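Local coordinates for protein fibrillarin-like rRNA/tRNA 2'-O-methyltransferase (Aeropyrum pernix, PDB 4DF3) that probably transfers methyl groups from S-adenosylmethionine to ribose 2'-hydroxyls of rRNA and tRNA, at sites chosen by a guide RNA, at residues A[56-61]-A[217-222]; A[136-141]-A[164-169]; A[32-37]-A[123-128]. The protein carries 2 engineered substitutions. One frame throughout, in Å; residues are numbered along the deposited sequence.

Contact 1 of 3, residues A[56-61]-A[217-222]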
# COMPACT_ATOMS: atom_id res chain seq x y z
N ASN A 56 5.98 6.97 7.10
CA ASN A 56 5.31 8.24 7.48
C ASN A 56 3.89 8.23 6.90
O ASN A 56 3.72 8.20 5.69
CB ASN A 56 6.08 9.36 6.77
CG ASN A 56 5.53 10.76 7.09
OD1 ASN A 56 4.52 10.92 7.82
ND2 ASN A 56 6.23 11.79 6.59
N ALA A 57 2.86 8.20 7.76
CA ALA A 57 1.52 8.09 7.31
C ALA A 57 1.06 9.34 6.54
O ALA A 57 0.04 9.31 5.84
CB ALA A 57 0.60 7.85 8.54
N TYR A 58 1.80 10.46 6.67
CA TYR A 58 1.47 11.64 5.88
C TYR A 58 1.98 11.54 4.48
O TYR A 58 1.60 12.39 3.68
CB TYR A 58 2.04 12.97 6.48
CG TYR A 58 1.29 13.36 7.75
CD1 TYR A 58 0.07 14.04 7.67
CD2 TYR A 58 1.81 13.04 9.03
CE1 TYR A 58 -0.67 14.47 8.81
CE2 TYR A 58 1.06 13.42 10.21
CZ TYR A 58 -0.18 14.16 10.09
OH TYR A 58 -0.93 14.54 11.22
N ARG A 59 2.77 10.51 4.17
CA ARG A 59 3.27 10.28 2.78
C ARG A 59 2.82 8.92 2.19
O ARG A 59 3.08 8.62 0.98
CB ARG A 59 4.78 10.25 2.80
CG ARG A 59 5.46 11.53 3.30
CD ARG A 59 5.35 12.74 2.29
NE ARG A 59 5.67 12.37 0.90
CZ ARG A 59 6.89 12.13 0.39
NH1 ARG A 59 8.00 12.26 1.14
NH2 ARG A 59 7.01 11.76 -0.89
N SER A 60 2.14 8.14 3.03
CA SER A 60 1.68 6.81 2.53
C SER A 60 0.33 6.47 3.02
O SER A 60 0.10 6.30 4.29
CB SER A 60 2.69 5.72 2.99
OG SER A 60 2.19 4.38 2.72
N LYS A 61 -0.58 6.26 2.06
CA LYS A 61 -1.97 6.01 2.49
C LYS A 61 -2.19 4.72 3.28
O LYS A 61 -3.10 4.65 4.18
CB LYS A 61 -2.89 6.07 1.27
CG LYS A 61 -3.07 7.50 0.69
CD LYS A 61 -4.05 7.40 -0.50
CE LYS A 61 -3.99 8.57 -1.50
NZ LYS A 61 -2.79 8.48 -2.40
N LEU A 217 -8.92 8.65 6.04
CA LEU A 217 -7.52 8.87 6.32
C LEU A 217 -7.18 10.21 6.94
O LEU A 217 -6.03 10.49 7.16
CB LEU A 217 -6.67 8.64 5.04
CG LEU A 217 -6.88 7.26 4.44
CD1 LEU A 217 -6.01 7.08 3.10
CD2 LEU A 217 -6.68 6.05 5.50
N ASP A 218 -8.18 11.04 7.22
CA ASP A 218 -7.90 12.35 7.77
C ASP A 218 -7.21 12.20 9.14
O ASP A 218 -7.61 11.33 9.90
CB ASP A 218 -9.22 13.08 7.96
CG ASP A 218 -9.04 14.42 8.63
OD1 ASP A 218 -8.71 15.36 7.92
OD2 ASP A 218 -9.16 14.48 9.86
N PRO A 219 -6.18 13.06 9.43
CA PRO A 219 -5.64 14.15 8.62
C PRO A 219 -4.45 13.78 7.81
O PRO A 219 -3.83 14.65 7.23
CB PRO A 219 -5.17 15.16 9.73
CG PRO A 219 -4.41 14.19 10.68
CD PRO A 219 -5.48 12.98 10.75
N PHE A 220 -4.04 12.52 7.85
CA PHE A 220 -2.88 12.05 7.06
C PHE A 220 -3.12 12.26 5.56
O PHE A 220 -2.20 12.68 4.80
CB PHE A 220 -2.63 10.57 7.36
CG PHE A 220 -2.37 10.26 8.81
CD1 PHE A 220 -1.23 10.77 9.45
CD2 PHE A 220 -3.26 9.46 9.50
CE1 PHE A 220 -0.98 10.48 10.75
CE2 PHE A 220 -3.04 9.19 10.81
CZ PHE A 220 -1.85 9.70 11.44
N ASP A 221 -4.35 11.99 5.16
CA ASP A 221 -4.85 12.39 3.84
C ASP A 221 -6.31 12.81 4.01
O ASP A 221 -7.16 12.00 4.36
CB ASP A 221 -4.69 11.26 2.81
CG ASP A 221 -5.00 11.71 1.39
OD1 ASP A 221 -6.09 12.23 1.11
OD2 ASP A 221 -4.16 11.55 0.50
N ARG A 222 -6.59 14.09 3.79
CA ARG A 222 -7.91 14.63 4.10
C ARG A 222 -8.96 14.26 3.08
O ARG A 222 -10.15 14.38 3.34
CB ARG A 222 -7.86 16.16 4.17
CG ARG A 222 -6.99 16.69 5.29
CD ARG A 222 -6.86 18.22 5.17
NE ARG A 222 -6.10 18.54 3.95
CZ ARG A 222 -5.87 19.78 3.51
NH1 ARG A 222 -6.35 20.82 4.17
NH2 ARG A 222 -5.17 19.97 2.41
O HOH W 1 -1.20 9.98 3.52
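F220 uses one ring in two ways: its edge meets the face of Y58, while one of its own faces receives A57. The aromatic pair is T-shaped, with centroids 4.8 Å apart and planes at 63°, and F220 CD1 sits over the centre of the tyrosine ring. A57 CB makes a CH-pi contact 3.8 Å from the centroid of the F220 ring, nearer one side of the ring than its middle; a lone methyl suits this place, where A57 also touches A63 and L67. Y58 OH comes within 3.5 Å of P219 CG, on a proline preceded by a cis peptide bond. Segment 217-222 lies in the loop linking strands 211-216 and 224-229, the antiparallel pair at one side of the Rossmann-like methyltransferase sheet. A water 2.7 Å from A57 O donates to it and, weakly, to F220 O. At the start of helix 61-67 the aliphatic part of K61 crosses L217 at about a right angle, K61 CB lying 3.8 Å from L217 CD1. K61 itself belongs to the S-adenosylmethionine pocket and touches the ligand; its NZ forms a salt bridge with D154. K61 NZ stays 4.4 Å from D221 OD2, too far for a salt bridge, while D221 OD1 is hydrogen-bonded to H224.

Contact 2 of 3, residues A[136-141]-A[164-169]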
# COMPACT_ATOMS: atom_id res chain seq x y z
N ARG A 136 -5.93 0.06 -16.88
CA ARG A 136 -7.24 -0.24 -17.48
C ARG A 136 -7.19 -1.45 -18.40
O ARG A 136 -8.27 -1.98 -18.72
CB ARG A 136 -7.79 0.97 -18.28
CG ARG A 136 -8.19 2.10 -17.32
CD ARG A 136 -8.59 3.44 -18.03
NE ARG A 136 -7.46 3.97 -18.79
CZ ARG A 136 -7.52 4.90 -19.75
NH1 ARG A 136 -8.69 5.45 -20.10
NH2 ARG A 136 -6.39 5.27 -20.34
N PHE A 137 -5.98 -1.81 -18.84
CA PHE A 137 -5.82 -2.87 -19.89
C PHE A 137 -4.97 -4.02 -19.36
O PHE A 137 -3.85 -4.24 -19.81
CB PHE A 137 -5.24 -2.26 -21.21
CG PHE A 137 -5.88 -0.96 -21.61
CD1 PHE A 137 -7.23 -0.89 -21.97
CD2 PHE A 137 -5.14 0.20 -21.65
CE1 PHE A 137 -7.83 0.36 -22.34
CE2 PHE A 137 -5.74 1.44 -21.99
CZ PHE A 137 -7.08 1.50 -22.38
N PRO A 138 -5.48 -4.76 -18.37
CA PRO A 138 -4.60 -5.77 -17.75
C PRO A 138 -4.26 -6.94 -18.72
O PRO A 138 -3.31 -7.69 -18.53
CB PRO A 138 -5.45 -6.28 -16.59
CG PRO A 138 -6.93 -5.90 -17.03
CD PRO A 138 -6.77 -4.60 -17.66
N GLU A 139 -5.06 -7.07 -19.78
CA GLU A 139 -4.72 -8.10 -20.78
C GLU A 139 -3.32 -7.87 -21.40
O GLU A 139 -2.60 -8.85 -21.69
CB GLU A 139 -5.83 -8.23 -21.84
CG GLU A 139 -5.41 -9.15 -23.06
CD GLU A 139 -4.70 -8.43 -24.19
OE1 GLU A 139 -4.62 -7.17 -24.20
OE2 GLU A 139 -4.24 -9.11 -25.15
N LYS A 140 -2.89 -6.63 -21.48
CA LYS A 140 -1.60 -6.31 -22.11
C LYS A 140 -0.45 -6.65 -21.18
O LYS A 140 0.70 -6.64 -21.64
CB LYS A 140 -1.49 -4.81 -22.44
CG LYS A 140 -2.53 -4.31 -23.40
CD LYS A 140 -2.65 -2.77 -23.56
CE LYS A 140 -1.60 -2.09 -24.46
NZ LYS A 140 -1.27 -2.69 -25.83
N TYR A 141 -0.72 -6.90 -19.88
CA TYR A 141 0.36 -7.34 -18.98
C TYR A 141 0.09 -8.68 -18.28
O TYR A 141 0.84 -9.09 -17.39
CB TYR A 141 0.84 -6.21 -18.03
CG TYR A 141 -0.23 -5.58 -17.21
CD1 TYR A 141 -0.70 -6.22 -16.03
CD2 TYR A 141 -0.67 -4.27 -17.47
CE1 TYR A 141 -1.69 -5.66 -15.30
CE2 TYR A 141 -1.65 -3.68 -16.70
CZ TYR A 141 -2.10 -4.34 -15.60
OH TYR A 141 -3.05 -3.70 -14.88
N VAL A 164 -10.15 -1.98 -10.75
CA VAL A 164 -9.88 -3.03 -9.73
C VAL A 164 -10.52 -4.36 -10.07
O VAL A 164 -9.82 -5.42 -10.00
CB VAL A 164 -10.27 -2.58 -8.33
CG1 VAL A 164 -10.27 -3.75 -7.30
CG2 VAL A 164 -9.29 -1.40 -7.89
N VAL A 165 -11.83 -4.34 -10.40
CA VAL A 165 -12.53 -5.62 -10.65
C VAL A 165 -11.90 -6.37 -11.82
O VAL A 165 -11.74 -7.60 -11.79
CB VAL A 165 -14.04 -5.35 -10.81
CG1 VAL A 165 -14.76 -6.52 -11.43
CG2 VAL A 165 -14.62 -4.99 -9.41
N ARG A 166 -11.56 -5.62 -12.87
CA ARG A 166 -10.98 -6.19 -14.10
C ARG A 166 -9.65 -6.86 -13.81
O ARG A 166 -9.38 -8.01 -14.23
CB ARG A 166 -10.78 -5.07 -15.10
CG ARG A 166 -10.49 -5.56 -16.55
CD ARG A 166 -10.45 -4.38 -17.45
NE ARG A 166 -11.71 -3.62 -17.42
CZ ARG A 166 -11.78 -2.30 -17.37
NH1 ARG A 166 -10.69 -1.55 -17.41
NH2 ARG A 166 -12.98 -1.71 -17.34
N ASN A 167 -8.77 -6.12 -13.12
CA ASN A 167 -7.53 -6.73 -12.67
C ASN A 167 -7.75 -7.94 -11.71
O ASN A 167 -7.03 -8.94 -11.76
CB ASN A 167 -6.65 -5.69 -12.03
CG ASN A 167 -5.93 -4.86 -13.06
OD1 ASN A 167 -4.75 -5.13 -13.36
ND2 ASN A 167 -6.62 -3.83 -13.63
N ALA A 168 -8.69 -7.84 -10.80
CA ALA A 168 -8.87 -8.94 -9.84
C ALA A 168 -9.28 -10.19 -10.60
O ALA A 168 -8.87 -11.29 -10.25
CB ALA A 168 -9.97 -8.62 -8.77
N ARG A 169 -10.17 -10.03 -11.59
CA ARG A 169 -10.61 -11.24 -12.39
C ARG A 169 -9.46 -11.97 -13.05
O ARG A 169 -9.42 -13.23 -13.06
CB ARG A 169 -11.68 -10.82 -13.43
CG ARG A 169 -13.05 -10.69 -12.76
CD ARG A 169 -14.14 -9.97 -13.55
NE ARG A 169 -15.40 -10.06 -12.79
CZ ARG A 169 -16.51 -9.34 -13.02
NH1 ARG A 169 -16.55 -8.43 -14.00
NH2 ARG A 169 -17.60 -9.52 -12.25
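Y141 OH donates to N167 OD1 at 2.7 Å, meeting a lone pair in the plane of the asparagine amide. N167 belongs to helix 160-171, the helix of the beta-alpha-beta crossover that joins parallel strands 148-153 and 176-183 of the Rossmann-like sheet; Y141 ends segment 136-141, which lies in the loop from strand 128-132 to strand 148-153. Ring and amide planes are only 28° apart, and the oxygen reaches the ring at its edge. The other end of the amide is held too: N167 ND2 is hydrogen-bonded to the carbonyls of I163 and A135, which fixes the rotation of a buried polar group set against L82, L84 and L151. Asparagine suits the place because it can accept and donate at once.

One helix position earlier, R166 crosses P138 at about a right angle, its CG 3.6 Å from P138 CG, so that the apolar part of the arginine lies on the proline ring. Its chain bends at chi3 (-59°), which sets NE; R166 NH1 gives a hydrogen bond of 2.8 Å to R136 O, N-H...O angle 138°, on a carbonyl lone pair, the oxygen somewhat tilted from the guanidinium plane. An alanine in place of R166 would probably leave R136 O without this donor and open a gap beside P138 CG. The R136 guanidinium forms a salt bridge with D134 of the S-adenosylmethionine site. P138 also meets the asparagine, its CB lying 3.5 Å from N167 OD1.

Contact 3 of 3, residues A[32-37]-A[123-128]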
# COMPACT_ATOMS: atom_id res chain seq x y z
N ASN A 32 14.35 -2.32 7.25
CA ASN A 32 14.87 -2.01 5.94
C ASN A 32 15.36 -3.27 5.20
O ASN A 32 16.32 -3.93 5.64
CB ASN A 32 15.96 -0.92 6.05
CG ASN A 32 16.24 -0.23 4.70
OD1 ASN A 32 15.77 -0.70 3.65
ND2 ASN A 32 16.96 0.92 4.72
N LEU A 33 14.72 -3.62 4.08
CA LEU A 33 15.24 -4.76 3.26
C LEU A 33 16.61 -4.44 2.65
O LEU A 33 17.33 -5.38 2.26
CB LEU A 33 14.32 -5.08 2.10
CG LEU A 33 14.52 -6.40 1.36
CD1 LEU A 33 14.36 -7.61 2.30
CD2 LEU A 33 13.47 -6.46 0.22
N VAL A 34 16.91 -3.15 2.46
CA VAL A 34 18.19 -2.75 1.85
C VAL A 34 18.90 -1.75 2.76
O VAL A 34 18.81 -0.53 2.50
CB VAL A 34 18.00 -2.11 0.50
CG1 VAL A 34 19.44 -1.90 -0.15
CG2 VAL A 34 17.22 -3.01 -0.39
N PRO A 35 19.48 -2.27 3.87
CA PRO A 35 20.03 -1.45 4.93
C PRO A 35 21.02 -0.52 4.30
O PRO A 35 21.75 -0.96 3.42
CB PRO A 35 20.71 -2.46 5.86
CG PRO A 35 20.22 -3.75 5.52
CD PRO A 35 19.60 -3.71 4.18
N GLY A 36 20.98 0.77 4.68
CA GLY A 36 21.79 1.83 4.04
C GLY A 36 21.10 2.65 2.96
O GLY A 36 21.67 3.63 2.46
N GLN A 37 19.90 2.26 2.54
CA GLN A 37 19.23 2.98 1.44
C GLN A 37 17.93 3.64 1.88
O GLN A 37 17.17 3.09 2.68
CB GLN A 37 19.00 2.06 0.22
CG GLN A 37 20.24 1.24 -0.20
CD GLN A 37 21.01 1.79 -1.45
OE1 GLN A 37 20.99 2.99 -1.74
NE2 GLN A 37 21.68 0.90 -2.16
N ARG A 123 16.06 0.43 -7.76
CA ARG A 123 17.14 -0.26 -8.46
C ARG A 123 17.86 -1.32 -7.61
O ARG A 123 18.54 -2.20 -8.16
CB ARG A 123 18.16 0.78 -8.97
CG ARG A 123 19.39 0.25 -9.73
CD ARG A 123 20.17 1.36 -10.45
NE ARG A 123 19.36 2.02 -11.48
CZ ARG A 123 19.05 3.33 -11.51
NH1 ARG A 123 19.51 4.18 -10.59
NH2 ARG A 123 18.29 3.78 -12.50
N ASP A 124 17.78 -1.23 -6.30
CA ASP A 124 18.40 -2.24 -5.45
C ASP A 124 17.35 -3.07 -4.70
O ASP A 124 17.69 -3.93 -3.87
CB ASP A 124 19.34 -1.60 -4.42
CG ASP A 124 20.60 -0.94 -5.03
OD1 ASP A 124 21.07 -1.26 -6.14
OD2 ASP A 124 21.15 -0.07 -4.34
N ARG A 125 16.07 -2.83 -4.97
CA ARG A 125 15.01 -3.66 -4.31
C ARG A 125 14.49 -4.65 -5.29
O ARG A 125 13.64 -4.34 -6.13
CB ARG A 125 13.82 -2.81 -3.91
CG ARG A 125 14.06 -2.05 -2.77
CD ARG A 125 12.82 -1.46 -2.23
NE ARG A 125 13.27 -0.77 -1.01
CZ ARG A 125 13.14 -1.25 0.24
NH1 ARG A 125 12.57 -2.40 0.40
NH2 ARG A 125 13.59 -0.55 1.32
N ARG A 126 15.00 -5.86 -5.20
CA ARG A 126 14.78 -6.78 -6.26
C ARG A 126 13.52 -7.60 -6.12
O ARG A 126 13.30 -8.52 -6.89
CB ARG A 126 16.03 -7.62 -6.43
CG ARG A 126 17.11 -6.70 -6.92
CD ARG A 126 18.43 -7.34 -6.88
NE ARG A 126 19.41 -6.32 -7.22
CZ ARG A 126 20.71 -6.55 -7.30
NH1 ARG A 126 21.17 -7.76 -7.05
NH2 ARG A 126 21.53 -5.55 -7.60
N ASN A 127 12.68 -7.26 -5.13
CA ASN A 127 11.40 -7.91 -5.02
C ASN A 127 10.31 -6.96 -5.54
O ASN A 127 9.12 -7.24 -5.38
CB ASN A 127 11.12 -8.40 -3.58
CG ASN A 127 11.00 -7.26 -2.60
OD1 ASN A 127 11.26 -6.14 -2.92
ND2 ASN A 127 10.57 -7.57 -1.39
N ILE A 128 10.70 -5.85 -6.16
CA ILE A 128 9.75 -5.02 -6.85
C ILE A 128 9.93 -5.17 -8.37
O ILE A 128 11.06 -4.97 -8.91
CB ILE A 128 9.80 -3.50 -6.47
CG1 ILE A 128 9.52 -3.29 -4.99
CG2 ILE A 128 8.83 -2.70 -7.31
CD1 ILE A 128 9.82 -1.80 -4.50
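Two turns face each other, type II from V34 to Q37, with P35 and the positive-phi G36 (97°), a conformation that favours glycine, at its middle positions, and type I from R125 to I128, their backbones nearest where V34 CA and R125 CA are 7.0 Å apart.

R125 carries most of the meeting. Its chain runs extended from CG to NE and brings the guanidinium among three successive residues. V34 CG2 lies over one face of the guanidinium, and L33 CB is 3.6 Å from R125 NH1. N32 OD1 is 3.2 Å from R125 NH2; the amide and guanidinium planes are nearly parallel, 6° apart, but offset, so the oxygen approaches obliquely. The charge has its strong partners outside the two segments, in a salt bridge with D97 and a hydrogen bond to S96 of helix 90-99.

N32 shapes its own loop at both ends of its amide. N32 OD1 accepts from V34 N at 3.0 Å, an Asx turn, the donor standing above the carbonyl plane, while N32 ND2 donates to Q37 O at 3.0 Å and is also bonded to E51. The branched V34 presses CG2 to within 3.6 Å of D124 O. L33 and N127 meet tip to tip, L33 CD2 3.5 Å from N127 ND2, and the polar atoms of N127 are satisfied by S96 and the carbonyl of G100.

Here a loop of the N-terminal antiparallel beta-sheet packs against the loop between helix 112-121 and edge strand 128-132, a junction of the two-part build of archaeal fibrillarins, a small beta domain joined to a Rossmann-like methyltransferase domain.

The three contacts lie far apart, with centres 24 to 28 Å from one another and nearest atoms about 12 or 13 Å apart. Contact 3 opens first along the chain and crosses contact 1, whose loop also encloses contact 2. Contacts 1 and 3 each pair a loop that follows a strand of the N-terminal antiparallel sheet with a loop beside an outermost strand of the seven-stranded sheet, and so join the N-terminal beta part to the methyltransferase part. Contact 2 lies wholly within the Rossmann-like part, across the chain's centre from contact 1. The side chains of K61 and R136 lie about 4 Å from bound S-adenosylmethionine, that of R125 about 12 Å, so contacts 1 and 2 border the cofactor site.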